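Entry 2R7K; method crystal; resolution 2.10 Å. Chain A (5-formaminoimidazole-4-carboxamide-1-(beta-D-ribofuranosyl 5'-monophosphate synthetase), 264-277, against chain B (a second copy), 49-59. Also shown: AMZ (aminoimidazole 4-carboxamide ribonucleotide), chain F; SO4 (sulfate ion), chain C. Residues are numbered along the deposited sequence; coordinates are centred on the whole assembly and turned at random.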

# COMPACT_ATOMS: atom_id res chain seq x y z
N ARG A 264 -19.53 -0.54 21.76
CA ARG A 264 -19.23 -1.77 22.47
C ARG A 264 -19.57 -2.94 21.55
O ARG A 264 -20.67 -2.99 21.00
N GLU A 265 -18.64 -3.88 21.36
CA GLU A 265 -18.82 -4.88 20.29
C GLU A 265 -20.03 -5.78 20.48
O GLU A 265 -20.69 -6.14 19.50
N SER A 266 -20.34 -6.15 21.72
CA SER A 266 -21.53 -6.96 22.00
C SER A 266 -22.84 -6.31 21.52
O SER A 266 -23.89 -6.94 21.50
N LEU A 267 -22.77 -5.04 21.13
CA LEU A 267 -23.98 -4.34 20.68
C LEU A 267 -24.14 -4.36 19.17
O LEU A 267 -25.12 -3.83 18.63
N LEU A 268 -23.18 -4.96 18.47
CA LEU A 268 -23.25 -4.95 17.01
C LEU A 268 -24.39 -5.80 16.44
O LEU A 268 -24.98 -5.45 15.41
N PRO A 269 -24.72 -6.92 17.10
CA PRO A 269 -25.91 -7.63 16.63
C PRO A 269 -27.17 -6.78 16.67
O PRO A 269 -28.01 -6.88 15.76
N GLN A 270 -27.31 -5.94 17.69
CA GLN A 270 -28.43 -5.00 17.75
C GLN A 270 -28.33 -3.99 16.61
O GLN A 270 -29.30 -3.72 15.92
N VAL A 271 -27.13 -3.45 16.43
CA VAL A 271 -26.86 -2.48 15.37
C VAL A 271 -27.25 -3.02 13.99
O VAL A 271 -27.92 -2.33 13.20
N PHE A 272 -26.83 -4.25 13.70
CA PHE A 272 -27.11 -4.85 12.40
C PHE A 272 -28.59 -5.18 12.24
O PHE A 272 -29.18 -4.96 11.18
N GLU A 273 -29.19 -5.71 13.31
CA GLU A 273 -30.63 -6.01 13.31
C GLU A 273 -31.45 -4.76 13.00
O GLU A 273 -32.43 -4.83 12.27
N MET A 274 -31.03 -3.62 13.55
CA MET A 274 -31.72 -2.36 13.32
C MET A 274 -31.68 -1.96 11.86
O MET A 274 -32.69 -1.55 11.28
N GLY A 275 -30.50 -2.07 11.26
CA GLY A 275 -30.36 -1.81 9.82
C GLY A 275 -31.11 -2.82 8.98
O GLY A 275 -31.76 -2.47 8.00
N ASP A 276 -31.05 -4.09 9.36
CA ASP A 276 -31.80 -5.12 8.64
C ASP A 276 -33.30 -4.81 8.65
O ASP A 276 -33.95 -4.83 7.61
N LYS A 277 -33.83 -4.49 9.83
CA LYS A 277 -35.25 -4.18 9.99
C LYS A 277 -35.68 -2.96 9.19
O LYS A 277 -36.71 -2.99 8.52
N LYS B 49 -26.47 -18.30 17.11
CA LYS B 49 -27.54 -17.70 16.32
C LYS B 49 -27.99 -16.41 16.99
O LYS B 49 -28.11 -16.34 18.21
N GLY B 50 -28.23 -15.39 16.18
CA GLY B 50 -28.62 -14.08 16.69
C GLY B 50 -27.46 -13.13 16.95
O GLY B 50 -27.66 -11.92 17.03
N ARG B 51 -26.25 -13.68 17.08
CA ARG B 51 -25.08 -12.86 17.38
C ARG B 51 -23.91 -13.05 16.40
O ARG B 51 -22.78 -12.63 16.68
N ASP B 52 -24.18 -13.67 15.26
CA ASP B 52 -23.13 -14.07 14.33
C ASP B 52 -23.00 -13.14 13.13
O ASP B 52 -21.99 -13.18 12.43
N VAL B 53 -24.02 -12.32 12.91
CA VAL B 53 -24.08 -11.43 11.75
C VAL B 53 -22.86 -10.51 11.56
O VAL B 53 -22.38 -10.36 10.43
N PRO B 54 -22.37 -9.88 12.63
CA PRO B 54 -21.24 -8.97 12.45
C PRO B 54 -20.00 -9.68 11.92
O PRO B 54 -19.24 -9.11 11.13
N TYR B 55 -19.79 -10.92 12.36
CA TYR B 55 -18.62 -11.71 11.99
C TYR B 55 -18.75 -12.31 10.59
O TYR B 55 -17.74 -12.60 9.95
N LYS B 56 -19.98 -12.45 10.13
CA LYS B 56 -20.24 -12.93 8.79
C LYS B 56 -20.10 -11.80 7.78
O LYS B 56 -19.52 -11.98 6.71
N ARG B 57 -20.63 -10.64 8.13
CA ARG B 57 -20.65 -9.53 7.19
C ARG B 57 -19.30 -8.83 7.10
O ARG B 57 -18.98 -8.23 6.08
N PHE B 58 -18.53 -8.89 8.18
CA PHE B 58 -17.19 -8.30 8.15
C PHE B 58 -16.16 -9.32 7.63
O PHE B 58 -15.02 -8.97 7.38
N LYS B 59 -16.59 -10.57 7.52
CA LYS B 59 -15.83 -11.64 6.86
C LYS B 59 -14.47 -11.92 7.49
O LYS B 59 -13.50 -12.15 6.78

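What fills the middle of the contact? Phe272(A) points toward chain B from its helix, and chi1 near -85° (m) sets its ring against Val53(B), Pro54(B) and Phe58(B). Its CE1 lies 3.7 Å from Pro54(B) CB, and its CG 3.8 Å from Val53(B) CG1, a t rotamer. The ring's edge meets the face of Phe58(B) (chi1 m), offset, with planes at 76°. Pro54(B) also packs against Leu268(A) (m, t), with Pro54(B) CG 3.8 Å from Leu268(A) CB.

How is the contact held toward Asp276(A)? Asp276(A) (m) and Arg57(B) both point toward the partner and form a two-pronged salt bridge: Arg57(B) NH1 to Asp276(A) OD1 is 3.0 Å and NH2 to OD2 2.9 Å. The arginine's chi2 lies between wells at -132°, while chi3 is t. Its NE remains free to donate to sulfate O3 and O1, each 3.1 Å away.

Which polar groups meet at the Glu265(A) side? Glu265(A) starts sideways, but t, t torsions extend its carboxylate to Tyr55(B), whose OH donates to OE2 at 2.6 Å. A water donates to both that OH and Glu265(A) O, 2.8 Å from each. Nearby, Ser266(A) (p) donates from OG to AMZ OP2, 2.6 Å away; its CB, placed by the backbone, lies 3.6 Å from Arg51(B) NH2.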

# COMPACT_ATOMS: atom_id res chain seq x y z
CB ARG A 264 -20.09 -1.83 23.72
CG ARG A 264 -19.89 -3.01 24.61
CD ARG A 264 -20.83 -2.87 25.81
NE ARG A 264 -20.68 -3.96 26.77
CZ ARG A 264 -21.08 -3.90 28.03
NH1 ARG A 264 -21.65 -2.80 28.50
NH2 ARG A 264 -20.92 -4.95 28.83
CB GLU A 265 -17.54 -5.70 20.07
CG GLU A 265 -17.52 -6.50 18.77
CD GLU A 265 -16.24 -7.31 18.59
OE1 GLU A 265 -15.16 -6.70 18.44
OE2 GLU A 265 -16.32 -8.56 18.59
CB SER A 266 -21.65 -7.26 23.50
OG SER A 266 -21.77 -6.06 24.24
CB LEU A 267 -23.98 -2.88 21.18
CG LEU A 267 -24.10 -2.65 22.69
CD1 LEU A 267 -24.06 -1.15 23.03
CD2 LEU A 267 -25.36 -3.30 23.22
CB LEU A 268 -21.90 -5.33 16.40
CG LEU A 268 -20.83 -4.24 16.49
CD1 LEU A 268 -19.51 -4.79 15.98
CD2 LEU A 268 -21.25 -3.00 15.69
CB PRO A 269 -26.01 -8.82 17.59
CG PRO A 269 -24.63 -9.02 18.09
CD PRO A 269 -24.07 -7.63 18.21
CB GLN A 270 -28.45 -4.27 19.11
CG GLN A 270 -29.66 -3.36 19.31
CD GLN A 270 -29.61 -2.57 20.63
OE1 GLN A 270 -30.25 -1.52 20.76
NE2 GLN A 270 -28.85 -3.07 21.60
CB VAL A 271 -25.38 -2.05 15.35
CG1 VAL A 271 -25.06 -1.25 14.11
CG2 VAL A 271 -25.03 -1.26 16.62
CB PHE A 272 -26.24 -6.10 12.19
CG PHE A 272 -24.86 -5.81 11.66
CD1 PHE A 272 -23.75 -5.88 12.49
CD2 PHE A 272 -24.67 -5.45 10.33
CE1 PHE A 272 -22.47 -5.60 12.00
CE2 PHE A 272 -23.40 -5.17 9.83
CZ PHE A 272 -22.30 -5.25 10.67
CB GLU A 273 -31.05 -6.62 14.64
CG GLU A 273 -32.52 -6.98 14.73
CD GLU A 273 -32.87 -8.26 14.00
OE1 GLU A 273 -32.39 -8.46 12.86
OE2 GLU A 273 -33.63 -9.07 14.56
CB MET A 274 -31.10 -1.24 14.18
CG MET A 274 -31.34 -1.38 15.68
SD MET A 274 -30.32 -0.22 16.62
CE MET A 274 -30.86 1.34 15.94
CB ASP A 276 -31.51 -6.50 9.23
CG ASP A 276 -30.11 -7.01 8.87
OD1 ASP A 276 -29.48 -6.42 7.97
OD2 ASP A 276 -29.65 -8.00 9.49
CB LYS A 277 -35.62 -4.00 11.46
CG LYS A 277 -35.59 -5.27 12.28
CD LYS A 277 -35.96 -4.97 13.73
CE LYS A 277 -36.04 -6.24 14.56
NZ LYS A 277 -36.54 -5.92 15.93
CB LYS B 49 -28.73 -18.66 16.17
CG LYS B 49 -28.48 -19.88 15.26
CD LYS B 49 -27.94 -19.48 13.88
CE LYS B 49 -28.83 -18.46 13.17
NZ LYS B 49 -30.20 -18.98 12.87
CB ARG B 51 -24.61 -13.14 18.81
CG ARG B 51 -25.61 -12.67 19.87
CD ARG B 51 -25.04 -12.79 21.27
NE ARG B 51 -23.95 -11.86 21.53
CZ ARG B 51 -23.44 -11.62 22.73
NH1 ARG B 51 -23.94 -12.25 23.79
NH2 ARG B 51 -22.44 -10.76 22.89
CB ASP B 52 -23.32 -15.53 13.87
CG ASP B 52 -24.64 -15.75 13.15
OD1 ASP B 52 -25.57 -14.92 13.29
OD2 ASP B 52 -24.77 -16.76 12.44
CB VAL B 53 -25.36 -10.58 11.74
CG1 VAL B 53 -25.26 -9.47 10.72
CG2 VAL B 53 -26.57 -11.45 11.44
CB PRO B 54 -20.97 -8.45 13.88
CG PRO B 54 -22.28 -8.64 14.60
CD PRO B 54 -22.82 -9.92 14.04
CB TYR B 55 -18.38 -12.77 13.07
CG TYR B 55 -18.38 -12.07 14.39
CD1 TYR B 55 -17.26 -11.39 14.83
CD2 TYR B 55 -19.54 -11.99 15.17
CE1 TYR B 55 -17.26 -10.70 16.01
CE2 TYR B 55 -19.55 -11.29 16.36
CZ TYR B 55 -18.41 -10.64 16.78
OH TYR B 55 -18.39 -9.93 17.96
CB LYS B 56 -21.63 -13.56 8.70
CG LYS B 56 -21.75 -14.86 9.48
CD LYS B 56 -23.02 -15.60 9.13
CE LYS B 56 -24.24 -14.82 9.55
NZ LYS B 56 -25.49 -15.57 9.27
CB ARG B 57 -21.78 -8.55 7.51
CG ARG B 57 -23.14 -9.21 7.65
CD ARG B 57 -24.22 -8.49 6.86
NE ARG B 57 -25.51 -9.13 7.05
CZ ARG B 57 -26.62 -8.50 7.43
NH1 ARG B 57 -26.63 -7.19 7.62
NH2 ARG B 57 -27.75 -9.19 7.60
CB PHE B 58 -16.78 -7.78 9.54
CG PHE B 58 -17.36 -6.43 9.88
CD1 PHE B 58 -17.19 -5.34 9.04
CD2 PHE B 58 -18.05 -6.24 11.08
CE1 PHE B 58 -17.71 -4.09 9.37
CE2 PHE B 58 -18.56 -4.99 11.41
CZ PHE B 58 -18.39 -3.92 10.56
CB LYS B 59 -15.67 -11.34 5.36
CG LYS B 59 -16.98 -11.00 4.66
CD LYS B 59 -17.05 -11.56 3.25
CE LYS B 59 -17.81 -12.90 3.21
NZ LYS B 59 -17.05 -14.02 3.83
O5 AMZ F . -14.46 -0.49 26.42
C6 AMZ F . -15.25 -1.26 25.88
N2 AMZ F . -15.78 -1.10 24.67
C3A AMZ F . -15.69 -2.52 26.60
C7A AMZ F . -15.27 -2.91 27.84
N3 AMZ F . -14.41 -2.25 28.62
N1 AMZ F . -16.54 -3.43 26.14
C5 AMZ F . -16.65 -4.37 27.08
N AMZ F . -15.87 -4.06 28.12
C1 AMZ F . -15.71 -4.85 29.35
C2 AMZ F . -16.84 -4.54 30.34
C3 AMZ F . -17.79 -5.72 30.17
O2 AMZ F . -18.37 -6.01 31.44
O1 AMZ F . -16.30 -4.56 31.66
O AMZ F . -15.81 -6.25 28.97
C AMZ F . -16.85 -6.86 29.77
C4 AMZ F . -17.58 -7.85 28.86
O3 AMZ F . -18.06 -7.18 27.70
P AMZ F . -19.50 -7.54 27.10
OP1 AMZ F . -19.65 -8.93 26.60
O4 AMZ F . -20.57 -7.23 28.28
OP2 AMZ F . -19.78 -6.45 25.94
S SO4 C . -26.26 -12.66 6.99
O1 SO4 C . -25.10 -12.17 7.73
O2 SO4 C . -27.43 -12.65 7.88
O3 SO4 C . -26.50 -11.79 5.84
O4 SO4 C . -26.02 -14.02 6.54
O HOH W 1 -20.85 -8.70 18.34